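Local coordinates for Rbstp0775 protein (Geobacillus stearothermophilus, PDB 1RZ3) that is of unknown function but belongs to the phosphoribulokinase/uridine kinase family and is probably an ATP-binding kinase, at residues R22-K35 with R141-P153. Residues are numbered along the deposited sequence; the frame is centred on the assembly and turned at random.
Sequences RLVLGIDGLSRSGK and RPFFDFVVYLDCP
The Tyr149 ring meets Asp28 at its edge: OD2 lies near the ring plane, 3.5 Å from Tyr149 CD1, with carboxylate and ring planes 81° apart. Asp151 OD1 is also at an edge of this ring, Gly29 CA approaches it obliquely, and Tyr149 OH lies 3.5 Å from Leu30 CG. CG anti to the backbone N (chi1 -171°) carries the Asp28 carboxylate to the Tyr149 edge; Tyr183 OH bonds its OD2 and Leu135 N its OD1. The Phe144 ring takes Leu25 O at its edge, while Gly26 CA comes in obliquely, 3.6 Å from Phe144 CE1. Strands 23-29 and 146-150 run parallel, bonded alternately from Gly26 N to Phe146 O, Val148 N to Gly26 O, Asp28 N to Val148 O and Leu150 N to Asp28 O. At the start, three bonds hold the Val24 backbone: its N donates almost straight (177°) to the anti lone pair of Asp145 OD2, which also pairs with Lys98, and its O accepts from Asp145 N (2.8 Å) and Phe146 N (3.3 Å). At the C-terminal end of the strands, Leu150 CD2 packs 3.4 Å from Lys35 N, and a water joins Leu30 N to Leu150 O. Lys35, bent at chi3 and chi4, curls back so that NZ bonds Leu30 O from above the carbonyl plane, while Ser33 OG reaches the same oxygen within it. Central strand 23-29 thus leads into a loop and helix whose Gly29, Gly34 and Lys35 match a Walker A P-loop, consistent with a nucleotide phosphate site, here with its lysine folded onto the loop's own carbonyl.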
loop_
_atom_site.group_PDB
_atom_site.type_symbol
_atom_site.label_atom_id
_atom_site.label_comp_id
_atom_site.label_asym_id
_atom_site.label_seq_id
_atom_site.Cartn_x
_atom_site.Cartn_y
_atom_site.Cartn_z
ATOM N N ARG A 22 -8.521 -14.824 6.422
ATOM C CA ARG A 22 -7.320 -14.033 6.190
ATOM C C ARG A 22 -7.519 -12.625 6.737
ATOM O O ARG A 22 -8.604 -12.050 6.616
ATOM C CB ARG A 22 -7.016 -13.934 4.691
ATOM C CG ARG A 22 -6.699 -15.243 4.007
ATOM C CD ARG A 22 -6.561 -15.038 2.511
ATOM N NE ARG A 22 -6.327 -16.293 1.802
ATOM C CZ ARG A 22 -6.519 -16.453 0.497
ATOM N NH1 ARG A 22 -6.947 -15.436 -0.238
ATOM N NH2 ARG A 22 -6.301 -17.633 -0.073
ATOM N N LEU A 23 -6.478 -12.079 7.347
ATOM C CA LEU A 23 -6.538 -10.721 7.873
ATOM C C LEU A 23 -5.787 -9.837 6.878
ATOM O O LEU A 23 -4.614 -10.075 6.593
ATOM C CB LEU A 23 -5.874 -10.654 9.248
ATOM C CG LEU A 23 -5.955 -9.316 9.992
ATOM C CD1 LEU A 23 -7.416 -8.963 10.267
ATOM C CD2 LEU A 23 -5.182 -9.417 11.293
ATOM N N VAL A 24 -6.466 -8.832 6.333
ATOM C CA VAL A 24 -5.844 -7.930 5.371
ATOM C C VAL A 24 -5.395 -6.637 6.053
ATOM O O VAL A 24 -6.213 -5.880 6.577
ATOM C CB VAL A 24 -6.819 -7.621 4.211
ATOM C CG1 VAL A 24 -6.166 -6.699 3.201
ATOM C CG2 VAL A 24 -7.246 -8.930 3.544
ATOM N N LEU A 25 -4.087 -6.401 6.037
ATOM C CA LEU A 25 -3.488 -5.234 6.677
ATOM C C LEU A 25 -2.992 -4.243 5.640
ATOM O O LEU A 25 -2.556 -4.624 4.557
ATOM C CB LEU A 25 -2.298 -5.662 7.532
ATOM C CG LEU A 25 -2.458 -6.923 8.379
ATOM C CD1 LEU A 25 -1.087 -7.379 8.883
ATOM C CD2 LEU A 25 -3.403 -6.643 9.536
ATOM N N GLY A 26 -3.054 -2.966 5.980
ATOM C CA GLY A 26 -2.580 -1.959 5.058
ATOM C C GLY A 26 -1.625 -1.017 5.760
ATOM O O GLY A 26 -1.832 -0.658 6.920
ATOM N N ILE A 27 -0.553 -0.651 5.068
ATOM C CA ILE A 27 0.413 0.293 5.601
ATOM C C ILE A 27 0.355 1.466 4.628
ATOM O O ILE A 27 0.919 1.422 3.539
ATOM C CB ILE A 27 1.837 -0.296 5.648
ATOM C CG1 ILE A 27 1.867 -1.505 6.592
ATOM C CG2 ILE A 27 2.817 0.763 6.137
ATOM C CD1 ILE A 27 3.251 -2.103 6.787
ATOM N N ASP A 28 -0.373 2.499 5.037
ATOM C CA ASP A 28 -0.581 3.695 4.234
ATOM C C ASP A 28 0.393 4.788 4.664
ATOM O O ASP A 28 0.645 4.987 5.846
ATOM C CB ASP A 28 -2.035 4.141 4.415
ATOM C CG ASP A 28 -2.454 5.247 3.462
ATOM O OD1 ASP A 28 -1.908 5.345 2.342
ATOM O OD2 ASP A 28 -3.369 6.008 3.837
ATOM N N GLY A 29 0.954 5.490 3.694
ATOM C CA GLY A 29 1.886 6.549 4.027
ATOM C C GLY A 29 2.345 7.233 2.764
ATOM O O GLY A 29 2.282 6.645 1.686
ATOM N N LEU A 30 2.812 8.470 2.896
ATOM C CA LEU A 30 3.268 9.235 1.744
ATOM C C LEU A 30 4.611 8.731 1.225
ATOM O O LEU A 30 5.257 7.892 1.853
ATOM C CB LEU A 30 3.353 10.720 2.114
ATOM C CG LEU A 30 2.088 11.299 2.760
ATOM C CD1 LEU A 30 2.243 12.800 2.951
ATOM C CD2 LEU A 30 0.875 10.997 1.889
ATOM N N SER A 31 5.022 9.245 0.071
ATOM C CA SER A 31 6.284 8.848 -0.542
ATOM C C SER A 31 7.470 9.055 0.397
ATOM O O SER A 31 7.577 10.086 1.057
ATOM C CB SER A 31 6.510 9.639 -1.832
ATOM O OG SER A 31 7.741 9.280 -2.434
ATOM N N ARG A 32 8.355 8.063 0.449
ATOM C CA ARG A 32 9.543 8.117 1.299
ATOM C C ARG A 32 9.238 8.285 2.788
ATOM O O ARG A 32 9.918 9.040 3.483
ATOM C CB ARG A 32 10.480 9.249 0.849
ATOM C CG ARG A 32 11.090 9.068 -0.536
ATOM C CD ARG A 32 12.141 10.141 -0.805
ATOM N NE ARG A 32 12.702 10.055 -2.153
ATOM C CZ ARG A 32 12.023 10.316 -3.267
ATOM N NH1 ARG A 32 10.748 10.681 -3.204
ATOM N NH2 ARG A 32 12.619 10.211 -4.449
ATOM N N SER A 33 8.222 7.585 3.281
ATOM C CA SER A 33 7.871 7.670 4.694
ATOM C C SER A 33 8.400 6.437 5.419
ATOM O O SER A 33 8.276 6.319 6.638
ATOM C CB SER A 33 6.354 7.762 4.866
ATOM O OG SER A 33 5.711 6.652 4.269
ATOM N N GLY A 34 8.987 5.521 4.653
ATOM C CA GLY A 34 9.530 4.303 5.227
ATOM C C GLY A 34 8.543 3.149 5.247
ATOM O O GLY A 34 8.794 2.124 5.881
ATOM N N LYS A 35 7.423 3.308 4.545
ATOM C CA LYS A 35 6.391 2.272 4.495
ATOM C C LYS A 35 6.928 0.918 4.065
ATOM O O LYS A 35 6.616 -0.106 4.669
ATOM C CB LYS A 35 5.286 2.648 3.510
ATOM C CG LYS A 35 4.600 3.958 3.764
ATOM C CD LYS A 35 3.509 4.162 2.727
ATOM C CE LYS A 35 4.058 4.103 1.308
ATOM N NZ LYS A 35 5.048 5.182 1.059
ATOM N N ARG A 141 -10.580 0.886 0.370
ATOM C CA ARG A 141 -10.885 0.839 1.808
ATOM C C ARG A 141 -11.668 -0.359 2.356
ATOM O O ARG A 141 -11.281 -0.956 3.365
ATOM C CB ARG A 141 -11.667 2.095 2.230
ATOM C CG ARG A 141 -10.893 3.376 2.262
ATOM C CD ARG A 141 -11.541 4.354 3.253
ATOM N NE ARG A 141 -12.846 4.872 2.835
ATOM C CZ ARG A 141 -13.017 5.928 2.043
ATOM N NH1 ARG A 141 -11.967 6.580 1.569
ATOM N NH2 ARG A 141 -14.239 6.355 1.748
ATOM N N PRO A 142 -12.790 -0.717 1.712
ATOM C CA PRO A 142 -13.601 -1.841 2.189
ATOM C C PRO A 142 -12.881 -3.170 2.327
ATOM O O PRO A 142 -13.336 -4.045 3.051
ATOM C CB PRO A 142 -14.730 -1.930 1.159
ATOM C CG PRO A 142 -14.763 -0.554 0.529
ATOM C CD PRO A 142 -13.312 -0.201 0.434
ATOM N N PHE A 143 -11.754 -3.319 1.643
ATOM C CA PHE A 143 -11.044 -4.590 1.671
ATOM C C PHE A 143 -9.916 -4.725 2.682
ATOM O O PHE A 143 -9.224 -5.745 2.703
ATOM C CB PHE A 143 -10.560 -4.904 0.254
ATOM C CG PHE A 143 -11.674 -4.904 -0.754
ATOM C CD1 PHE A 143 -12.629 -5.915 -0.745
ATOM C CD2 PHE A 143 -11.826 -3.847 -1.646
ATOM C CE1 PHE A 143 -13.726 -5.870 -1.604
ATOM C CE2 PHE A 143 -12.919 -3.791 -2.509
ATOM C CZ PHE A 143 -13.871 -4.806 -2.486
ATOM N N PHE A 144 -9.739 -3.706 3.523
ATOM C CA PHE A 144 -8.712 -3.728 4.567
ATOM C C PHE A 144 -9.371 -3.956 5.923
ATOM O O PHE A 144 -10.382 -3.327 6.238
ATOM C CB PHE A 144 -7.958 -2.391 4.630
ATOM C CG PHE A 144 -7.009 -2.169 3.494
ATOM C CD1 PHE A 144 -5.773 -2.805 3.472
ATOM C CD2 PHE A 144 -7.345 -1.318 2.447
ATOM C CE1 PHE A 144 -4.880 -2.595 2.416
ATOM C CE2 PHE A 144 -6.461 -1.102 1.388
ATOM C CZ PHE A 144 -5.227 -1.744 1.375
ATOM N N ASP A 145 -8.799 -4.849 6.725
ATOM C CA ASP A 145 -9.327 -5.114 8.060
ATOM C C ASP A 145 -8.649 -4.193 9.056
ATOM O O ASP A 145 -9.203 -3.872 10.103
ATOM C CB ASP A 145 -9.048 -6.556 8.484
ATOM C CG ASP A 145 -9.842 -7.554 7.689
ATOM O OD1 ASP A 145 -11.088 -7.503 7.768
ATOM O OD2 ASP A 145 -9.224 -8.378 6.984
ATOM N N PHE A 146 -7.443 -3.761 8.716
ATOM C CA PHE A 146 -6.664 -2.926 9.616
ATOM C C PHE A 146 -5.712 -2.076 8.793
ATOM O O PHE A 146 -5.018 -2.592 7.917
ATOM C CB PHE A 146 -5.874 -3.843 10.551
ATOM C CG PHE A 146 -4.966 -3.122 11.509
ATOM C CD1 PHE A 146 -5.477 -2.528 12.662
ATOM C CD2 PHE A 146 -3.598 -3.068 11.278
ATOM C CE1 PHE A 146 -4.636 -1.895 13.569
ATOM C CE2 PHE A 146 -2.746 -2.437 12.182
ATOM C CZ PHE A 146 -3.268 -1.849 13.332
ATOM N N VAL A 147 -5.683 -0.777 9.068
ATOM C CA VAL A 147 -4.794 0.116 8.338
ATOM C C VAL A 147 -3.974 0.955 9.299
ATOM O O VAL A 147 -4.510 1.540 10.248
ATOM C CB VAL A 147 -5.569 1.079 7.409
ATOM C CG1 VAL A 147 -4.595 2.065 6.750
ATOM C CG2 VAL A 147 -6.317 0.288 6.337
ATOM N N VAL A 148 -2.669 0.988 9.057
ATOM C CA VAL A 148 -1.751 1.793 9.854
ATOM C C VAL A 148 -1.341 2.940 8.945
ATOM O O VAL A 148 -0.966 2.709 7.798
ATOM C CB VAL A 148 -0.456 1.036 10.213
ATOM C CG1 VAL A 148 0.435 1.925 11.085
ATOM C CG2 VAL A 148 -0.773 -0.254 10.914
ATOM N N TYR A 149 -1.432 4.173 9.430
ATOM C CA TYR A 149 -1.000 5.297 8.611
ATOM C C TYR A 149 0.342 5.728 9.184
ATOM O O TYR A 149 0.449 6.011 10.376
ATOM C CB TYR A 149 -1.982 6.470 8.676
ATOM C CG TYR A 149 -1.531 7.643 7.824
ATOM C CD1 TYR A 149 -1.841 7.703 6.470
ATOM C CD2 TYR A 149 -0.750 8.665 8.369
ATOM C CE1 TYR A 149 -1.385 8.757 5.670
ATOM C CE2 TYR A 149 -0.288 9.723 7.582
ATOM C CZ TYR A 149 -0.610 9.761 6.234
ATOM O OH TYR A 149 -0.168 10.804 5.451
ATOM N N LEU A 150 1.359 5.758 8.333
ATOM C CA LEU A 150 2.705 6.141 8.741
ATOM C C LEU A 150 2.838 7.649 8.595
ATOM O O LEU A 150 3.019 8.151 7.491
ATOM C CB LEU A 150 3.728 5.442 7.842
ATOM C CG LEU A 150 5.005 4.934 8.505
ATOM C CD1 LEU A 150 4.618 3.959 9.607
ATOM C CD2 LEU A 150 5.900 4.254 7.480
ATOM N N ASP A 151 2.748 8.370 9.707
ATOM C CA ASP A 151 2.835 9.824 9.672
ATOM C C ASP A 151 4.270 10.324 9.833
ATOM O O ASP A 151 4.919 10.071 10.848
ATOM C CB ASP A 151 1.935 10.418 10.755
ATOM C CG ASP A 151 1.753 11.913 10.607
ATOM O OD1 ASP A 151 1.866 12.414 9.468
ATOM O OD2 ASP A 151 1.482 12.583 11.626
ATOM N N CYS A 152 4.755 11.035 8.819
ATOM C CA CYS A 152 6.114 11.567 8.826
ATOM C C CYS A 152 6.091 13.055 8.468
ATOM O O CYS A 152 5.273 13.493 7.661
ATOM C CB CYS A 152 6.969 10.795 7.813
ATOM S SG CYS A 152 8.763 10.986 7.999
ATOM N N PRO A 153 6.987 13.854 9.069
ATOM C CA PRO A 153 7.023 15.292 8.775
ATOM C C PRO A 153 7.280 15.601 7.301
ATOM O O PRO A 153 7.856 14.789 6.574
ATOM C CB PRO A 153 8.144 15.799 9.684
ATOM C CG PRO A 153 9.053 14.605 9.800
ATOM C CD PRO A 153 8.066 13.481 10.000
HETATM O O HOH W 1 3.405 9.553 5.313
#